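Local coordinates for cypemycin cysteine dehydrogenase (decarboxylating) (Streptomyces sp, PDB 6JDD), which catalyses the flavin-dependent oxidative decarboxylation of the C-terminal cysteine of the cypemycin precursor peptide, a step in building its aminovinyl-cysteine, at residues W26-L31 with H59-K64; V42-T45 with F51-V54; M101-G106 with A121-A126. One frame throughout, in Å; residues are numbered along the deposited sequence.

Interaction 1 (W26-L31 with H59-K64); sequences WWIHWL and HLANGK. With FAD (flavin-adenine dinucleotide), chain B.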
# COMPACT_ATOMS: atom_id res chain seq x y z
N TRP A 26 -0.95 -7.07 -34.39
CA TRP A 26 -1.13 -6.86 -35.86
C TRP A 26 -1.25 -8.22 -36.59
O TRP A 26 -2.21 -8.40 -37.37
CB TRP A 26 0.00 -5.99 -36.41
CG TRP A 26 -0.22 -5.56 -37.82
CD1 TRP A 26 -0.74 -4.37 -38.24
CD2 TRP A 26 0.05 -6.32 -39.01
NE1 TRP A 26 -0.79 -4.34 -39.60
CE2 TRP A 26 -0.32 -5.52 -40.10
CE3 TRP A 26 0.58 -7.59 -39.25
CZ2 TRP A 26 -0.19 -5.93 -41.42
CZ3 TRP A 26 0.72 -8.01 -40.56
CH2 TRP A 26 0.35 -7.18 -41.62
N TRP A 27 -0.32 -9.14 -36.34
CA TRP A 27 -0.35 -10.50 -36.95
C TRP A 27 -1.56 -11.32 -36.50
O TRP A 27 -2.11 -12.05 -37.32
CB TRP A 27 0.94 -11.23 -36.63
CG TRP A 27 2.05 -10.73 -37.48
CD1 TRP A 27 3.06 -9.88 -37.12
CD2 TRP A 27 2.18 -10.97 -38.88
NE1 TRP A 27 3.85 -9.61 -38.20
CE2 TRP A 27 3.33 -10.28 -39.30
CE3 TRP A 27 1.44 -11.71 -39.79
CZ2 TRP A 27 3.78 -10.33 -40.62
CZ3 TRP A 27 1.88 -11.74 -41.10
CH2 TRP A 27 3.04 -11.07 -41.51
N ILE A 28 -1.95 -11.27 -35.23
CA ILE A 28 -3.20 -11.94 -34.77
C ILE A 28 -4.39 -11.34 -35.55
O ILE A 28 -5.21 -12.11 -36.06
CB ILE A 28 -3.41 -11.82 -33.25
CG1 ILE A 28 -2.26 -12.43 -32.44
CG2 ILE A 28 -4.77 -12.41 -32.85
CD1 ILE A 28 -2.13 -13.91 -32.61
N HIS A 29 -4.47 -10.01 -35.66
CA HIS A 29 -5.55 -9.34 -36.44
C HIS A 29 -5.53 -9.86 -37.88
O HIS A 29 -6.59 -10.25 -38.36
CB HIS A 29 -5.38 -7.83 -36.35
CG HIS A 29 -6.38 -7.09 -37.17
ND1 HIS A 29 -7.73 -7.11 -36.85
CD2 HIS A 29 -6.25 -6.34 -38.28
CE1 HIS A 29 -8.38 -6.39 -37.72
NE2 HIS A 29 -7.49 -5.91 -38.60
N TRP A 30 -4.36 -9.90 -38.52
CA TRP A 30 -4.16 -10.46 -39.89
C TRP A 30 -4.71 -11.90 -39.98
O TRP A 30 -5.57 -12.18 -40.86
CB TRP A 30 -2.68 -10.42 -40.30
CG TRP A 30 -2.36 -11.13 -41.59
CD1 TRP A 30 -2.34 -10.57 -42.84
CD2 TRP A 30 -2.02 -12.52 -41.77
NE1 TRP A 30 -2.02 -11.51 -43.77
CE2 TRP A 30 -1.83 -12.72 -43.15
CE3 TRP A 30 -1.85 -13.60 -40.90
CZ2 TRP A 30 -1.48 -13.96 -43.68
CZ3 TRP A 30 -1.53 -14.83 -41.43
CH2 TRP A 30 -1.34 -15.01 -42.80
N LEU A 31 -4.26 -12.78 -39.10
CA LEU A 31 -4.73 -14.19 -39.12
C LEU A 31 -6.25 -14.25 -38.91
O LEU A 31 -6.89 -15.04 -39.59
CB LEU A 31 -3.97 -14.95 -38.03
CG LEU A 31 -4.30 -16.43 -37.90
CD1 LEU A 31 -3.99 -17.17 -39.20
CD2 LEU A 31 -3.53 -17.02 -36.74
N HIS A 59 -9.45 -8.86 -27.19
CA HIS A 59 -10.35 -8.31 -28.24
C HIS A 59 -10.00 -8.93 -29.60
O HIS A 59 -10.91 -9.35 -30.30
CB HIS A 59 -10.35 -6.77 -28.25
CG HIS A 59 -10.95 -6.20 -27.01
ND1 HIS A 59 -12.32 -6.23 -26.78
CD2 HIS A 59 -10.38 -5.69 -25.88
CE1 HIS A 59 -12.57 -5.75 -25.57
NE2 HIS A 59 -11.39 -5.40 -24.99
N LEU A 60 -8.73 -9.01 -29.97
CA LEU A 60 -8.39 -9.42 -31.35
C LEU A 60 -8.51 -10.94 -31.52
O LEU A 60 -8.77 -11.36 -32.63
CB LEU A 60 -6.98 -8.93 -31.65
CG LEU A 60 -6.82 -7.41 -31.60
CD1 LEU A 60 -5.36 -6.98 -31.53
CD2 LEU A 60 -7.52 -6.76 -32.79
N ALA A 61 -8.32 -11.73 -30.46
CA ALA A 61 -8.30 -13.20 -30.53
C ALA A 61 -9.66 -13.74 -30.11
O ALA A 61 -10.18 -13.26 -29.13
CB ALA A 61 -7.21 -13.75 -29.64
N ASN A 62 -10.14 -14.77 -30.78
CA ASN A 62 -11.48 -15.33 -30.54
C ASN A 62 -11.42 -16.52 -29.57
O ASN A 62 -12.46 -16.98 -29.18
CB ASN A 62 -12.13 -15.73 -31.85
CG ASN A 62 -11.27 -16.64 -32.69
OD1 ASN A 62 -10.06 -16.62 -32.62
ND2 ASN A 62 -11.90 -17.43 -33.51
N GLY A 63 -10.23 -17.01 -29.24
CA GLY A 63 -10.07 -18.15 -28.31
C GLY A 63 -9.78 -17.67 -26.91
O GLY A 63 -10.00 -16.53 -26.67
N LYS A 64 -9.26 -18.51 -26.02
CA LYS A 64 -8.88 -18.11 -24.64
C LYS A 64 -7.57 -17.32 -24.67
O LYS A 64 -6.70 -17.63 -25.52
CB LYS A 64 -8.74 -19.34 -23.76
CG LYS A 64 -10.05 -20.08 -23.54
CD LYS A 64 -11.28 -19.14 -23.38
CE LYS A 64 -12.41 -19.71 -22.53
NZ LYS A 64 -12.90 -21.01 -23.05
PA FAD B . -7.82 9.86 -22.72
O1A FAD B . -6.70 10.80 -22.38
O2A FAD B . -7.70 8.44 -22.31
O5B FAD B . -9.20 10.46 -22.15
C5B FAD B . -9.63 10.08 -20.82
C4B FAD B . -10.56 11.13 -20.28
O4B FAD B . -10.13 11.51 -18.95
C3B FAD B . -10.64 12.44 -21.08
O3B FAD B . -11.96 12.98 -21.07
C2B FAD B . -9.66 13.35 -20.33
O2B FAD B . -9.94 14.72 -20.51
C1B FAD B . -9.90 12.90 -18.89
N9A FAD B . -8.76 13.14 -18.01
C8A FAD B . -7.83 14.15 -18.09
N7A FAD B . -6.93 14.08 -17.14
C5A FAD B . -7.28 12.96 -16.40
C6A FAD B . -6.72 12.36 -15.26
N6A FAD B . -5.63 12.81 -14.64
N1A FAD B . -7.33 11.25 -14.77
C2A FAD B . -8.43 10.80 -15.40
N3A FAD B . -9.04 11.28 -16.48
C4A FAD B . -8.41 12.38 -16.93
N1 FAD B . -13.58 4.89 -28.88
C2 FAD B . -13.54 5.34 -30.16
O2 FAD B . -13.78 6.52 -30.43
N3 FAD B . -13.25 4.52 -31.20
C4 FAD B . -12.97 3.18 -31.02
O4 FAD B . -12.72 2.48 -31.99
C4X FAD B . -13.00 2.68 -29.71
N5 FAD B . -12.74 1.41 -29.51
C5X FAD B . -12.77 0.95 -28.23
C6 FAD B . -12.49 -0.41 -28.00
C7 FAD B . -12.50 -0.94 -26.73
C7M FAD B . -12.20 -2.40 -26.53
C8 FAD B . -12.80 -0.11 -25.63
C8M FAD B . -12.82 -0.67 -24.23
C9 FAD B . -13.08 1.23 -25.84
C9A FAD B . -13.06 1.78 -27.13
N10 FAD B . -13.34 3.13 -27.37
C10 FAD B . -13.32 3.62 -28.66
C1' FAD B . -13.66 4.03 -26.25
C2' FAD B . -12.46 4.87 -25.84
O2' FAD B . -11.44 4.04 -25.31
C3' FAD B . -12.86 5.92 -24.80
O3' FAD B . -13.72 6.88 -25.40
C4' FAD B . -11.67 6.64 -24.16
O4' FAD B . -12.14 7.57 -23.19
C5' FAD B . -10.82 7.36 -25.18
O5' FAD B . -9.83 8.17 -24.50
P FAD B . -8.65 8.85 -25.34
O1P FAD B . -9.25 9.57 -26.51
O2P FAD B . -7.60 7.82 -25.60
O3P FAD B . -8.09 9.93 -24.30
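Ile28 lays its CG2 methyl across the backbone turn at Leu60 and Ala61, where the helix 54-60 gives way to loop. That one methyl sits 4.2 Å from Ala61 CB and 4.3 Å from Leu60 CB, and it also grazes the carbonyl oxygen, Leu60 O, at 4.1 Å. It can do so because CG2 stands opposite the backbone N (chi1 -59° places CG1 opposite the carbonyl carbon instead). No hydrogen bond crosses between the two segments. The main chains come close here: the CA atoms of His29 and Leu60 are 5.8 Å apart.

One residue further along the helix, His29 and Leu60 cross obliquely. Leu60 CD2 comes to 4.1 Å from His29 ND1, meeting the imidazole at a slant. The carbonyl under Ile28 has its own partner, since Leu60 O accepts a hydrogen bond from Arg32 NE.

Just before Leu60, His59 turns to a cofactor bound mainly by a second subunit. The FAD methyl C7M rests over one face of its ring, nearer the rim than the middle, 3.5 Å from His59 NE2. Leu60 also packs on Ile19 of that subunit, so the contact borders a subunit interface, and Trp26 stacks on Trp26 of the second subunit there.

Both helices belong to the layer on one face of the parallel sheet in this Rossmann-like flavoprotein fold. Helix 24-34 leads into strand 39-44, and helix 54-60 leads on from it to strand 65-67; on strand 39-44, Leu31 packs on Val40 and Ala61 on Val42.

Interaction 2 (V42-T45 with F51-V54); sequences VSVT and FLAV. With FAD (flavin-adenine dinucleotide), chain C.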
# COMPACT_ATOMS: atom_id res chain seq x y z
N VAL A 42 -4.31 -17.70 -27.15
CA VAL A 42 -3.05 -16.95 -26.95
C VAL A 42 -2.65 -16.99 -25.48
O VAL A 42 -3.49 -16.75 -24.59
CB VAL A 42 -3.19 -15.50 -27.44
CG1 VAL A 42 -1.85 -14.78 -27.35
CG2 VAL A 42 -3.73 -15.41 -28.85
N SER A 43 -1.39 -17.31 -25.25
CA SER A 43 -0.72 -17.21 -23.93
C SER A 43 0.37 -16.15 -24.04
O SER A 43 0.96 -15.99 -25.10
CB SER A 43 -0.20 -18.55 -23.44
OG SER A 43 0.78 -19.12 -24.31
N VAL A 44 0.60 -15.40 -22.99
CA VAL A 44 1.56 -14.27 -23.04
C VAL A 44 2.41 -14.33 -21.78
O VAL A 44 1.86 -14.35 -20.70
CB VAL A 44 0.80 -12.93 -23.14
CG1 VAL A 44 1.76 -11.78 -23.23
CG2 VAL A 44 -0.17 -12.89 -24.29
N THR A 45 3.71 -14.29 -21.91
CA THR A 45 4.64 -14.36 -20.75
C THR A 45 4.63 -13.00 -20.10
O THR A 45 4.40 -12.02 -20.77
CB THR A 45 6.09 -14.73 -21.08
OG1 THR A 45 6.74 -13.68 -21.82
CG2 THR A 45 6.19 -16.05 -21.80
N PHE A 51 5.66 -5.60 -23.47
CA PHE A 51 5.82 -5.13 -24.87
C PHE A 51 4.49 -5.11 -25.61
O PHE A 51 4.42 -4.50 -26.69
CB PHE A 51 6.86 -5.96 -25.61
CG PHE A 51 8.25 -5.82 -25.06
CD1 PHE A 51 8.78 -4.57 -24.75
CD2 PHE A 51 9.04 -6.95 -24.83
CE1 PHE A 51 10.07 -4.46 -24.24
CE2 PHE A 51 10.32 -6.84 -24.30
CZ PHE A 51 10.82 -5.60 -24.01
N LEU A 52 3.47 -5.75 -25.05
CA LEU A 52 2.10 -5.65 -25.61
C LEU A 52 1.08 -5.63 -24.48
O LEU A 52 1.48 -5.79 -23.33
CB LEU A 52 1.86 -6.79 -26.60
CG LEU A 52 1.94 -8.20 -26.05
CD1 LEU A 52 0.80 -8.48 -25.10
CD2 LEU A 52 1.86 -9.18 -27.20
N ALA A 53 -0.19 -5.41 -24.81
CA ALA A 53 -1.28 -5.40 -23.82
C ALA A 53 -2.10 -6.67 -24.01
O ALA A 53 -2.67 -6.89 -25.10
CB ALA A 53 -2.07 -4.12 -24.00
N VAL A 54 -2.21 -7.47 -22.95
CA VAL A 54 -3.04 -8.70 -22.99
C VAL A 54 -4.48 -8.32 -23.34
O VAL A 54 -5.16 -9.12 -24.05
CB VAL A 54 -2.94 -9.46 -21.66
CG1 VAL A 54 -3.85 -10.66 -21.63
CG2 VAL A 54 -1.51 -9.88 -21.43
PA FAD C . 9.23 -15.24 -18.89
O1A FAD C . 8.08 -16.07 -18.41
O2A FAD C . 9.09 -13.76 -18.87
O5B FAD C . 10.56 -15.67 -18.11
C5B FAD C . 10.90 -14.95 -16.89
C4B FAD C . 11.79 -15.83 -16.04
O4B FAD C . 11.26 -15.86 -14.69
C3B FAD C . 11.91 -17.29 -16.47
O3B FAD C . 13.22 -17.80 -16.24
C2B FAD C . 10.87 -17.99 -15.59
O2B FAD C . 11.16 -19.36 -15.39
C1B FAD C . 11.02 -17.19 -14.29
N9A FAD C . 9.82 -17.21 -13.46
C8A FAD C . 8.89 -18.21 -13.34
N7A FAD C . 7.93 -17.91 -12.51
C5A FAD C . 8.24 -16.64 -12.05
C6A FAD C . 7.61 -15.77 -11.14
N6A FAD C . 6.48 -16.06 -10.50
N1A FAD C . 8.20 -14.57 -10.91
C2A FAD C . 9.34 -14.28 -11.56
N3A FAD C . 10.02 -15.02 -12.43
C4A FAD C . 9.41 -16.20 -12.63
N1 FAD C . 15.42 -11.95 -25.73
C2 FAD C . 15.47 -12.71 -26.85
O2 FAD C . 15.71 -13.92 -26.79
N3 FAD C . 15.26 -12.18 -28.08
C4 FAD C . 14.98 -10.85 -28.26
O4 FAD C . 14.79 -10.41 -29.39
C4X FAD C . 14.92 -10.03 -27.12
N5 FAD C . 14.66 -8.75 -27.27
C5X FAD C . 14.60 -7.98 -26.15
C6 FAD C . 14.32 -6.61 -26.29
C7 FAD C . 14.26 -5.77 -25.21
C7M FAD C . 13.95 -4.31 -25.40
C8 FAD C . 14.47 -6.30 -23.91
C8M FAD C . 14.41 -5.40 -22.70
C9 FAD C . 14.75 -7.64 -23.75
C9A FAD C . 14.82 -8.50 -24.86
N10 FAD C . 15.10 -9.86 -24.73
C10 FAD C . 15.16 -10.67 -25.85
C1' FAD C . 15.33 -10.45 -23.40
C2' FAD C . 14.11 -11.17 -22.87
O2' FAD C . 13.06 -10.24 -22.64
C3' FAD C . 14.43 -11.91 -21.57
O3' FAD C . 15.32 -12.99 -21.85
C4' FAD C . 13.19 -12.46 -20.85
O4' FAD C . 13.59 -13.11 -19.65
C5' FAD C . 12.41 -13.42 -21.71
O5' FAD C . 11.36 -14.04 -20.91
P FAD C . 10.24 -14.92 -21.63
O1P FAD C . 10.91 -15.90 -22.53
O2P FAD C . 9.21 -14.00 -22.21
O3P FAD C . 9.60 -15.70 -20.39
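Val44 meets two side chains of the 51-54 segment with one branch, and this is where the contact is closely packed. Its CG1 methyl lies 3.9 Å from Leu52 CD1, the two side chains passing at an angle. The same CG1 is 4.2 Å from Val54 CG2, and here the two side chains run alongside each other, pointing opposite ways. Val44 presents CG1 this way with the methyl opposite its backbone N (chi1 -179°). Leu52 arrives differently: its CB does not point straight at the strand, but with CG set between the backbone N and the carbonyl carbon (chi1 62°) the side chain folds over so that CD1 reaches Val44. The contact is wholly apolar, with no hydrogen bond between the segments, and Val44 and Leu52 are buried.

Beyond these methyls the segments part. Val54 is only partly buried, and Ala53, the N-cap residue of helix 54-60, points its CB away from the strand and packs on Arg50 of the second subunit. At the other end, Thr45 and Phe51 leave the packing and serve the FAD. Thr45 OG1 donates a hydrogen bond to the phosphate oxygen O2P at 2.5 Å and accepts one from Ala48 N, two bonds that would hold the hydroxyl in one rotation. Phe51 approaches the isoalloxazine at its dimethylbenzene end, with CZ 3.6 Å from FAD C7.

Together these segments form the start of a beta-alpha-beta crossover: strand 39-44 runs out into the FAD-binding loop, which leads into helix 54-60 and then into the adjacent parallel strand 65-67. Leu57 of the helix packs on Val44 and Leu52, while Val54 touches Val65 and Val67.

Interaction 3 (M101-G106 with A121-A126); sequences MRLAQG and APLVIA. With FAD (flavin-adenine dinucleotide), chain C.
Leu103 and Ile125 meet end to end, Leu103 CD2 coming within 3.8 Å of Ile125 CD1. The same Leu103 methyl touches Leu123 more lightly, 4.4 Å from Leu123 CD2. These make up the apolar part of the contact, and the alternation of the strand explains them: Leu123 and Ile125 both face the helix, and Val124 faces the other way. Leu103 gets its methyl there with CG opposite the backbone N (chi1 -173°). The backbones stay well apart, with 10.5 Å between the CA atoms of Leu103 and Ile125. Leu116 of helix 111-118 touches both Leu103 and Leu123.

Here a helix packs on one face of the parallel sheet of a Rossmann-like fold, with strand order 3-2-1-4-5-6; strand 123-127 lies between 90-95 and 149-151.

Backbone hydrogen bonds close the helix in a Schellman motif. Gly106 N bonds to Leu103 O at 3.1 Å, and Arg107 N turns back to Arg102 O. Gly106 adopts positive phi (73°), a conformation favourable to glycine, and is the C-prime residue.

Charged and polar contacts gather on a different side of the helix, about a quarter-turn round from Leu103, at the FAD. One face of the Arg102 guanidinium lies over the adenosine ribose, with C2B 4.1 Å above the plane. Arg102 NH2 approaches the diphosphate, 3.5 Å from O3P, with no hydrogen bond assigned, though its positive charge would probably offset that of the phosphates. Arg102 NH1 is held by a salt bridge to Asp109.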
# COMPACT_ATOMS: atom_id res chain seq x y z
N MET A 101 15.75 -22.23 -24.50
CA MET A 101 16.58 -22.95 -23.52
C MET A 101 15.69 -23.71 -22.50
O MET A 101 15.94 -24.88 -22.25
CB MET A 101 17.54 -22.00 -22.81
CG MET A 101 18.52 -21.29 -23.70
SD MET A 101 19.67 -22.39 -24.64
CE MET A 101 18.70 -22.72 -26.12
N ARG A 102 14.67 -23.03 -21.96
CA ARG A 102 13.76 -23.65 -20.96
C ARG A 102 13.06 -24.87 -21.57
O ARG A 102 12.89 -25.88 -20.86
CB ARG A 102 12.74 -22.62 -20.47
CG ARG A 102 13.29 -21.64 -19.44
CD ARG A 102 12.21 -21.10 -18.53
NE ARG A 102 11.34 -20.14 -19.20
CZ ARG A 102 10.02 -20.08 -19.05
NH1 ARG A 102 9.41 -20.93 -18.25
NH2 ARG A 102 9.33 -19.17 -19.70
N LEU A 103 12.67 -24.78 -22.85
CA LEU A 103 11.96 -25.87 -23.56
C LEU A 103 12.93 -27.04 -23.76
O LEU A 103 12.59 -28.16 -23.44
CB LEU A 103 11.47 -25.28 -24.88
CG LEU A 103 10.57 -26.20 -25.69
CD1 LEU A 103 9.33 -26.62 -24.90
CD2 LEU A 103 10.23 -25.47 -26.97
N ALA A 104 14.12 -26.74 -24.25
CA ALA A 104 15.22 -27.69 -24.47
C ALA A 104 15.63 -28.38 -23.17
O ALA A 104 16.30 -29.38 -23.25
CB ALA A 104 16.41 -26.96 -25.04
N GLN A 105 15.27 -27.82 -22.02
CA GLN A 105 15.78 -28.36 -20.74
C GLN A 105 14.62 -29.00 -19.96
O GLN A 105 14.79 -29.30 -18.76
CB GLN A 105 16.50 -27.24 -20.00
CG GLN A 105 17.78 -26.91 -20.72
CD GLN A 105 18.39 -25.57 -20.36
OE1 GLN A 105 17.97 -24.91 -19.40
NE2 GLN A 105 19.40 -25.17 -21.13
N GLY A 106 13.48 -29.16 -20.59
CA GLY A 106 12.37 -29.87 -19.93
C GLY A 106 11.69 -29.08 -18.83
O GLY A 106 10.86 -29.64 -18.12
N ALA A 121 1.24 -32.40 -30.33
CA ALA A 121 0.87 -31.66 -31.55
C ALA A 121 2.11 -30.98 -32.13
O ALA A 121 3.11 -30.76 -31.44
CB ALA A 121 -0.22 -30.64 -31.24
N PRO A 122 2.07 -30.61 -33.43
CA PRO A 122 3.13 -29.80 -34.03
C PRO A 122 3.39 -28.53 -33.22
O PRO A 122 2.50 -27.84 -32.88
CB PRO A 122 2.56 -29.45 -35.40
CG PRO A 122 1.53 -30.52 -35.69
CD PRO A 122 0.97 -30.93 -34.35
N LEU A 123 4.65 -28.30 -32.91
CA LEU A 123 5.15 -27.16 -32.11
C LEU A 123 6.15 -26.43 -32.98
O LEU A 123 7.19 -26.98 -33.23
CB LEU A 123 5.86 -27.70 -30.87
CG LEU A 123 6.00 -26.73 -29.70
CD1 LEU A 123 6.30 -27.47 -28.44
CD2 LEU A 123 7.07 -25.70 -29.96
N VAL A 124 5.83 -25.22 -33.40
CA VAL A 124 6.72 -24.42 -34.29
C VAL A 124 7.26 -23.23 -33.52
O VAL A 124 6.51 -22.56 -32.85
CB VAL A 124 5.99 -23.96 -35.55
CG1 VAL A 124 6.96 -23.33 -36.53
CG2 VAL A 124 5.25 -25.12 -36.20
N ILE A 125 8.54 -22.98 -33.70
CA ILE A 125 9.29 -21.98 -32.91
C ILE A 125 9.75 -20.89 -33.86
O ILE A 125 10.64 -21.15 -34.71
CB ILE A 125 10.46 -22.62 -32.15
CG1 ILE A 125 9.96 -23.75 -31.27
CG2 ILE A 125 11.20 -21.55 -31.35
CD1 ILE A 125 11.03 -24.46 -30.50
N ALA A 126 9.16 -19.72 -33.68
CA ALA A 126 9.50 -18.52 -34.44
C ALA A 126 10.51 -17.74 -33.60
O ALA A 126 10.16 -16.72 -33.03
CB ALA A 126 8.26 -17.77 -34.76
PA FAD C . 9.23 -15.24 -18.89
O1A FAD C . 8.08 -16.07 -18.41
O2A FAD C . 9.09 -13.76 -18.87
O5B FAD C . 10.56 -15.67 -18.11
C5B FAD C . 10.90 -14.95 -16.89
C4B FAD C . 11.79 -15.83 -16.04
O4B FAD C . 11.26 -15.86 -14.69
C3B FAD C . 11.91 -17.29 -16.47
O3B FAD C . 13.22 -17.80 -16.24
C2B FAD C . 10.87 -17.99 -15.59
O2B FAD C . 11.16 -19.36 -15.39
C1B FAD C . 11.02 -17.19 -14.29
N9A FAD C . 9.82 -17.21 -13.46
C8A FAD C . 8.89 -18.21 -13.34
N7A FAD C . 7.93 -17.91 -12.51
C5A FAD C . 8.24 -16.64 -12.05
C6A FAD C . 7.61 -15.77 -11.14
N6A FAD C . 6.48 -16.06 -10.50
N1A FAD C . 8.20 -14.57 -10.91
C2A FAD C . 9.34 -14.28 -11.56
N3A FAD C . 10.02 -15.02 -12.43
C4A FAD C . 9.41 -16.20 -12.63
N1 FAD C . 15.42 -11.95 -25.73
C2 FAD C . 15.47 -12.71 -26.85
O2 FAD C . 15.71 -13.92 -26.79
N3 FAD C . 15.26 -12.18 -28.08
C4 FAD C . 14.98 -10.85 -28.26
O4 FAD C . 14.79 -10.41 -29.39
C4X FAD C . 14.92 -10.03 -27.12
N5 FAD C . 14.66 -8.75 -27.27
C5X FAD C . 14.60 -7.98 -26.15
C6 FAD C . 14.32 -6.61 -26.29
C7 FAD C . 14.26 -5.77 -25.21
C7M FAD C . 13.95 -4.31 -25.40
C8 FAD C . 14.47 -6.30 -23.91
C8M FAD C . 14.41 -5.40 -22.70
C9 FAD C . 14.75 -7.64 -23.75
C9A FAD C . 14.82 -8.50 -24.86
N10 FAD C . 15.10 -9.86 -24.73
C10 FAD C . 15.16 -10.67 -25.85
C1' FAD C . 15.33 -10.45 -23.40
C2' FAD C . 14.11 -11.17 -22.87
O2' FAD C . 13.06 -10.24 -22.64
C3' FAD C . 14.43 -11.91 -21.57
O3' FAD C . 15.32 -12.99 -21.85
C4' FAD C . 13.19 -12.46 -20.85
O4' FAD C . 13.59 -13.11 -19.65
C5' FAD C . 12.41 -13.42 -21.71
O5' FAD C . 11.36 -14.04 -20.91
P FAD C . 10.24 -14.92 -21.63
O1P FAD C . 10.91 -15.90 -22.53
O2P FAD C . 9.21 -14.00 -22.21
O3P FAD C . 9.60 -15.70 -20.39

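Interaction 2 is nested within the loop interaction 1 closes, and the two touch: Lys64 O lies 2.9 Å from Val42 N, a probable hydrogen bond, and Ala61 CB packs 3.9 Å from Val42 CG2. Their centres are about 12 Å apart. Interaction 3 lies across the chain's centre, about 18 Å from interaction 2 and about 22 Å from interaction 1 between centres. Nearest atoms of interactions 2 and 3 are about 5 Å apart, yet both meet the same FAD, the former at phosphate and flavin ring, the latter at ribose and diphosphate. Interaction 1 reaches a second FAD through His59, so one subunit borders two flavin sites, its own and one held mainly by the second subunit.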